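Local coordinates for Slr0280 protein (Synechocystis sp., PDB 5H3K), which is of unknown function but carries a phosphodiester glycosidase (NAGPA-family) domain, so it may cleave sugar phosphodiesters, at residues I300-A314 against A598-R610. Numbering follows the deposited sequence.
Sequences INPRSPGISLRPLMA and AARVSNAIGVFVR
Leu312 and Phe608 approach from opposite directions over Gly606, where the lack of a side chain leaves a hollow between them. Leu312 CD1 drops into it, 3.9 Å from Gly606 CA, while Leu312 CD2 meets the ring edge of Phe608 in plane, 3.8 Å from CZ. With CG of Leu312 anti to its own carbonyl carbon (chi1 -58°), both methyls reach this notch. Arg310 CB adds a bump 4.0 Å from Phe608 CE1, but its guanidinium leads away to a salt bridge with Asp375. Arg610, extended from CG to NE, lays one guanidinium face over Phe608 CB. Leu312 and Phe608 belong to neighbouring antiparallel strands, 307-313 and 603-609, in a sheet where the C-terminal strand also pairs with strands 323-324 and 336-339; strand 307-313 follows strand 291-300 through turns at Asn301 to Ile307. Ser308 and Phe608 exchange two backbone bonds, the one from Phe608 N to Ser308 O nearly straight at 173°. On the other face Val607 is the bump: its CG2 touches both Leu309 CG and Ile300 CD1, 3.9 Å from each, and its CG1 faces Ile307 CG2 at 4.1 Å. Leu309 lies alongside Val607, pointing the same way, and sends CD2 obliquely across to Ile605 CG2 (3.9 Å). Met313, bent at chi2 and chi3, brings SD alongside Asn603 CB at 3.7 Å; the Asn603 amide accepts from Gly341 N through OD1.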
loop_
_atom_site.group_PDB
_atom_site.type_symbol
_atom_site.label_atom_id
_atom_site.label_comp_id
_atom_site.label_asym_id
_atom_site.label_seq_id
_atom_site.Cartn_x
_atom_site.Cartn_y
_atom_site.Cartn_z
ATOM N N ILE A 300 13.462 3.561 -3.152
ATOM C CA ILE A 300 13.998 2.252 -3.477
ATOM C C ILE A 300 14.935 2.385 -4.665
ATOM O O ILE A 300 14.559 2.960 -5.686
ATOM C CB ILE A 300 12.867 1.265 -3.870
ATOM C CG1 ILE A 300 11.880 1.049 -2.715
ATOM C CG2 ILE A 300 13.448 -0.061 -4.330
ATOM C CD1 ILE A 300 10.521 1.717 -2.945
ATOM N N ASN A 301 16.156 1.869 -4.526
ATOM C CA ASN A 301 17.073 1.777 -5.657
ATOM C C ASN A 301 16.806 0.475 -6.398
ATOM O O ASN A 301 17.201 -0.592 -5.932
ATOM C CB ASN A 301 18.526 1.828 -5.172
ATOM C CG ASN A 301 19.532 1.738 -6.322
ATOM O OD1 ASN A 301 19.165 1.478 -7.476
ATOM N ND2 ASN A 301 20.804 1.938 -6.005
ATOM N N PRO A 302 16.156 0.558 -7.575
ATOM C CA PRO A 302 15.702 -0.639 -8.289
ATOM C C PRO A 302 16.874 -1.370 -8.948
ATOM O O PRO A 302 16.691 -2.416 -9.570
ATOM C CB PRO A 302 14.752 -0.066 -9.348
ATOM C CG PRO A 302 15.346 1.270 -9.671
ATOM C CD PRO A 302 15.949 1.784 -8.374
ATOM N N ARG A 303 18.067 -0.809 -8.799
ATOM C CA ARG A 303 19.287 -1.425 -9.309
ATOM C C ARG A 303 20.049 -2.185 -8.223
ATOM O O ARG A 303 21.022 -2.882 -8.519
ATOM C CB ARG A 303 20.195 -0.360 -9.934
ATOM C CG ARG A 303 19.653 0.225 -11.229
ATOM C CD ARG A 303 20.155 1.638 -11.460
ATOM N NE ARG A 303 19.432 2.628 -10.657
ATOM C CZ ARG A 303 20.009 3.463 -9.798
ATOM N NH1 ARG A 303 21.324 3.437 -9.627
ATOM N NH2 ARG A 303 19.276 4.331 -9.115
ATOM N N SER A 304 19.616 -2.047 -6.968
ATOM C CA SER A 304 20.206 -2.822 -5.872
ATOM C C SER A 304 19.962 -4.299 -6.108
ATOM O O SER A 304 18.891 -4.693 -6.576
ATOM C CB SER A 304 19.643 -2.412 -4.508
ATOM O OG SER A 304 20.072 -1.112 -4.156
ATOM N N PRO A 305 20.967 -5.131 -5.798
ATOM C CA PRO A 305 20.862 -6.562 -6.109
ATOM C C PRO A 305 19.687 -7.212 -5.386
ATOM O O PRO A 305 19.500 -7.003 -4.186
ATOM C CB PRO A 305 22.191 -7.137 -5.598
ATOM C CG PRO A 305 23.129 -5.956 -5.548
ATOM C CD PRO A 305 22.259 -4.785 -5.179
ATOM N N GLY A 306 18.882 -7.966 -6.123
ATOM C CA GLY A 306 17.798 -8.706 -5.512
ATOM C C GLY A 306 16.508 -7.927 -5.309
ATOM O O GLY A 306 15.533 -8.492 -4.804
ATOM N N ILE A 307 16.490 -6.649 -5.683
ATOM C CA ILE A 307 15.260 -5.853 -5.571
ATOM C C ILE A 307 14.432 -5.951 -6.838
ATOM O O ILE A 307 14.953 -5.765 -7.943
ATOM C CB ILE A 307 15.544 -4.375 -5.263
ATOM C CG1 ILE A 307 16.085 -4.238 -3.836
ATOM C CG2 ILE A 307 14.271 -3.524 -5.442
ATOM C CD1 ILE A 307 16.079 -2.817 -3.305
ATOM N N SER A 308 13.139 -6.240 -6.680
ATOM C CA SER A 308 12.225 -6.239 -7.812
ATOM C C SER A 308 10.915 -5.601 -7.384
ATOM O O SER A 308 10.631 -5.497 -6.186
ATOM C CB SER A 308 11.982 -7.652 -8.351
ATOM O OG SER A 308 11.499 -8.523 -7.344
ATOM N N LEU A 309 10.148 -5.136 -8.367
ATOM C CA LEU A 309 8.807 -4.631 -8.108
ATOM C C LEU A 309 7.801 -5.463 -8.899
ATOM O O LEU A 309 8.076 -5.893 -10.023
ATOM C CB LEU A 309 8.671 -3.143 -8.459
ATOM C CG LEU A 309 9.243 -2.113 -7.477
ATOM C CD1 LEU A 309 10.749 -2.137 -7.512
ATOM C CD2 LEU A 309 8.746 -0.715 -7.818
ATOM N N ARG A 310 6.645 -5.706 -8.292
ATOM C CA ARG A 310 5.547 -6.409 -8.954
ATOM C C ARG A 310 4.234 -5.772 -8.582
ATOM O O ARG A 310 4.017 -5.442 -7.418
ATOM C CB ARG A 310 5.479 -7.877 -8.511
ATOM C CG ARG A 310 6.593 -8.778 -9.053
ATOM C CD ARG A 310 6.498 -8.942 -10.570
ATOM N NE ARG A 310 7.513 -9.871 -11.058
ATOM C CZ ARG A 310 8.737 -9.507 -11.428
ATOM N NH1 ARG A 310 9.106 -8.233 -11.374
ATOM N NH2 ARG A 310 9.599 -10.424 -11.850
ATOM N N PRO A 311 3.327 -5.641 -9.556
ATOM C CA PRO A 311 1.950 -5.311 -9.188
ATOM C C PRO A 311 1.328 -6.496 -8.469
ATOM O O PRO A 311 1.602 -7.656 -8.815
ATOM C CB PRO A 311 1.260 -5.069 -10.541
ATOM C CG PRO A 311 2.078 -5.815 -11.542
ATOM C CD PRO A 311 3.492 -5.875 -11.005
ATOM N N LEU A 312 0.507 -6.211 -7.468
ATOM C CA LEU A 312 -0.089 -7.250 -6.653
ATOM C C LEU A 312 -1.576 -7.017 -6.614
ATOM O O LEU A 312 -2.019 -5.905 -6.298
ATOM C CB LEU A 312 0.476 -7.174 -5.233
ATOM C CG LEU A 312 1.994 -7.301 -5.074
ATOM C CD1 LEU A 312 2.338 -7.158 -3.591
ATOM C CD2 LEU A 312 2.467 -8.643 -5.607
ATOM N N MET A 313 -2.354 -8.046 -6.937
ATOM C CA MET A 313 -3.807 -7.953 -6.879
ATOM C C MET A 313 -4.331 -8.490 -5.569
ATOM O O MET A 313 -3.766 -9.431 -5.013
ATOM C CB MET A 313 -4.442 -8.760 -8.014
ATOM C CG MET A 313 -3.901 -8.410 -9.350
ATOM S SD MET A 313 -4.492 -6.835 -9.954
ATOM C CE MET A 313 -6.051 -7.280 -10.686
ATOM N N ALA A 314 -5.419 -7.886 -5.087
ATOM C CA ALA A 314 -6.085 -8.292 -3.842
ATOM C C ALA A 314 -6.356 -9.790 -3.827
ATOM O O ALA A 314 -6.121 -10.478 -2.825
ATOM C CB ALA A 314 -7.389 -7.539 -3.677
ATOM N N ALA A 598 -7.874 2.892 6.456
ATOM C CA ALA A 598 -7.446 2.526 5.105
ATOM C C ALA A 598 -8.516 1.656 4.457
ATOM O O ALA A 598 -9.024 0.731 5.077
ATOM C CB ALA A 598 -6.116 1.797 5.149
ATOM N N ALA A 599 -8.866 1.951 3.214
ATOM C CA ALA A 599 -9.952 1.229 2.546
ATOM C C ALA A 599 -9.417 -0.037 1.901
ATOM O O ALA A 599 -8.219 -0.149 1.668
ATOM C CB ALA A 599 -10.609 2.107 1.487
ATOM N N ARG A 600 -10.297 -0.989 1.596
ATOM C CA ARG A 600 -9.875 -2.117 0.768
ATOM C C ARG A 600 -9.553 -1.581 -0.606
ATOM O O ARG A 600 -10.240 -0.681 -1.096
ATOM C CB ARG A 600 -10.990 -3.157 0.640
ATOM C CG ARG A 600 -11.463 -3.677 1.972
ATOM C CD ARG A 600 -12.475 -4.797 1.796
ATOM N NE ARG A 600 -12.529 -5.597 3.014
ATOM C CZ ARG A 600 -13.352 -6.621 3.207
ATOM N NH1 ARG A 600 -14.206 -6.971 2.257
ATOM N NH2 ARG A 600 -13.319 -7.291 4.353
ATOM N N VAL A 601 -8.518 -2.127 -1.236
ATOM C CA VAL A 601 -8.146 -1.683 -2.583
ATOM C C VAL A 601 -8.036 -2.872 -3.523
ATOM O O VAL A 601 -7.905 -4.012 -3.084
ATOM C CB VAL A 601 -6.809 -0.882 -2.590
ATOM C CG1 VAL A 601 -6.897 0.338 -1.667
ATOM C CG2 VAL A 601 -5.641 -1.777 -2.161
ATOM N N SER A 602 -8.078 -2.607 -4.820
ATOM C CA SER A 602 -7.960 -3.671 -5.824
ATOM C C SER A 602 -6.530 -4.174 -6.018
ATOM O O SER A 602 -6.286 -5.373 -6.217
ATOM C CB SER A 602 -8.487 -3.160 -7.165
ATOM O OG SER A 602 -8.021 -3.983 -8.240
ATOM N N ASN A 603 -5.569 -3.261 -5.997
ATOM C CA ASN A 603 -4.211 -3.655 -6.331
ATOM C C ASN A 603 -3.156 -2.701 -5.790
ATOM O O ASN A 603 -3.457 -1.579 -5.351
ATOM C CB ASN A 603 -4.063 -3.840 -7.846
ATOM C CG ASN A 603 -4.456 -2.593 -8.641
ATOM O OD1 ASN A 603 -3.689 -1.622 -8.745
ATOM N ND2 ASN A 603 -5.629 -2.636 -9.247
ATOM N N ALA A 604 -1.913 -3.151 -5.842
ATOM C CA ALA A 604 -0.817 -2.417 -5.235
ATOM C C ALA A 604 0.434 -2.554 -6.081
ATOM O O ALA A 604 0.503 -3.386 -6.991
ATOM C CB ALA A 604 -0.564 -2.977 -3.846
ATOM N N ILE A 605 1.425 -1.715 -5.806
ATOM C CA ILE A 605 2.763 -1.977 -6.316
ATOM C C ILE A 605 3.566 -2.487 -5.132
ATOM O O ILE A 605 3.648 -1.811 -4.104
ATOM C CB ILE A 605 3.398 -0.717 -6.912
ATOM C CG1 ILE A 605 2.634 -0.280 -8.171
ATOM C CG2 ILE A 605 4.877 -0.942 -7.271
ATOM C CD1 ILE A 605 3.034 1.113 -8.680
ATOM N N GLY A 606 4.160 -3.670 -5.275
ATOM C CA GLY A 606 4.928 -4.288 -4.200
ATOM C C GLY A 606 6.415 -4.310 -4.522
ATOM O O GLY A 606 6.814 -4.443 -5.680
ATOM N N VAL A 607 7.236 -4.160 -3.490
ATOM C CA VAL A 607 8.685 -4.226 -3.616
ATOM C C VAL A 607 9.168 -5.493 -2.917
ATOM O O VAL A 607 8.781 -5.781 -1.783
ATOM C CB VAL A 607 9.351 -3.005 -2.962
ATOM C CG1 VAL A 607 10.886 -3.094 -3.095
ATOM C CG2 VAL A 607 8.847 -1.722 -3.606
ATOM N N PHE A 608 10.005 -6.255 -3.602
ATOM C CA PHE A 608 10.496 -7.515 -3.061
ATOM C C PHE A 608 12.015 -7.475 -2.986
ATOM O O PHE A 608 12.683 -6.914 -3.863
ATOM C CB PHE A 608 10.010 -8.678 -3.931
ATOM C CG PHE A 608 8.519 -8.873 -3.888
ATOM C CD1 PHE A 608 7.680 -8.137 -4.718
ATOM C CD2 PHE A 608 7.957 -9.756 -2.981
ATOM C CE1 PHE A 608 6.297 -8.310 -4.657
ATOM C CE2 PHE A 608 6.588 -9.935 -2.913
ATOM C CZ PHE A 608 5.757 -9.207 -3.749
ATOM N N VAL A 609 12.556 -8.038 -1.915
ATOM C CA VAL A 609 13.998 -8.090 -1.730
ATOM C C VAL A 609 14.398 -9.555 -1.632
ATOM O O VAL A 609 13.992 -10.248 -0.704
ATOM C CB VAL A 609 14.432 -7.329 -0.470
ATOM C CG1 VAL A 609 15.954 -7.357 -0.334
ATOM C CG2 VAL A 609 13.943 -5.885 -0.533
ATOM N N ARG A 610 15.168 -10.029 -2.609
ATOM C CA ARG A 610 15.516 -11.447 -2.698
ATOM C C ARG A 610 16.998 -11.667 -2.969
ATOM O O ARG A 610 17.847 -11.153 -2.247
ATOM C CB ARG A 610 14.687 -12.122 -3.788
ATOM C CG ARG A 610 13.207 -12.195 -3.449
ATOM C CD ARG A 610 12.325 -12.420 -4.664
ATOM N NE ARG A 610 10.942 -12.672 -4.267
ATOM C CZ ARG A 610 9.907 -12.643 -5.100
ATOM N NH1 ARG A 610 10.098 -12.366 -6.383
ATOM N NH2 ARG A 610 8.681 -12.889 -4.648
#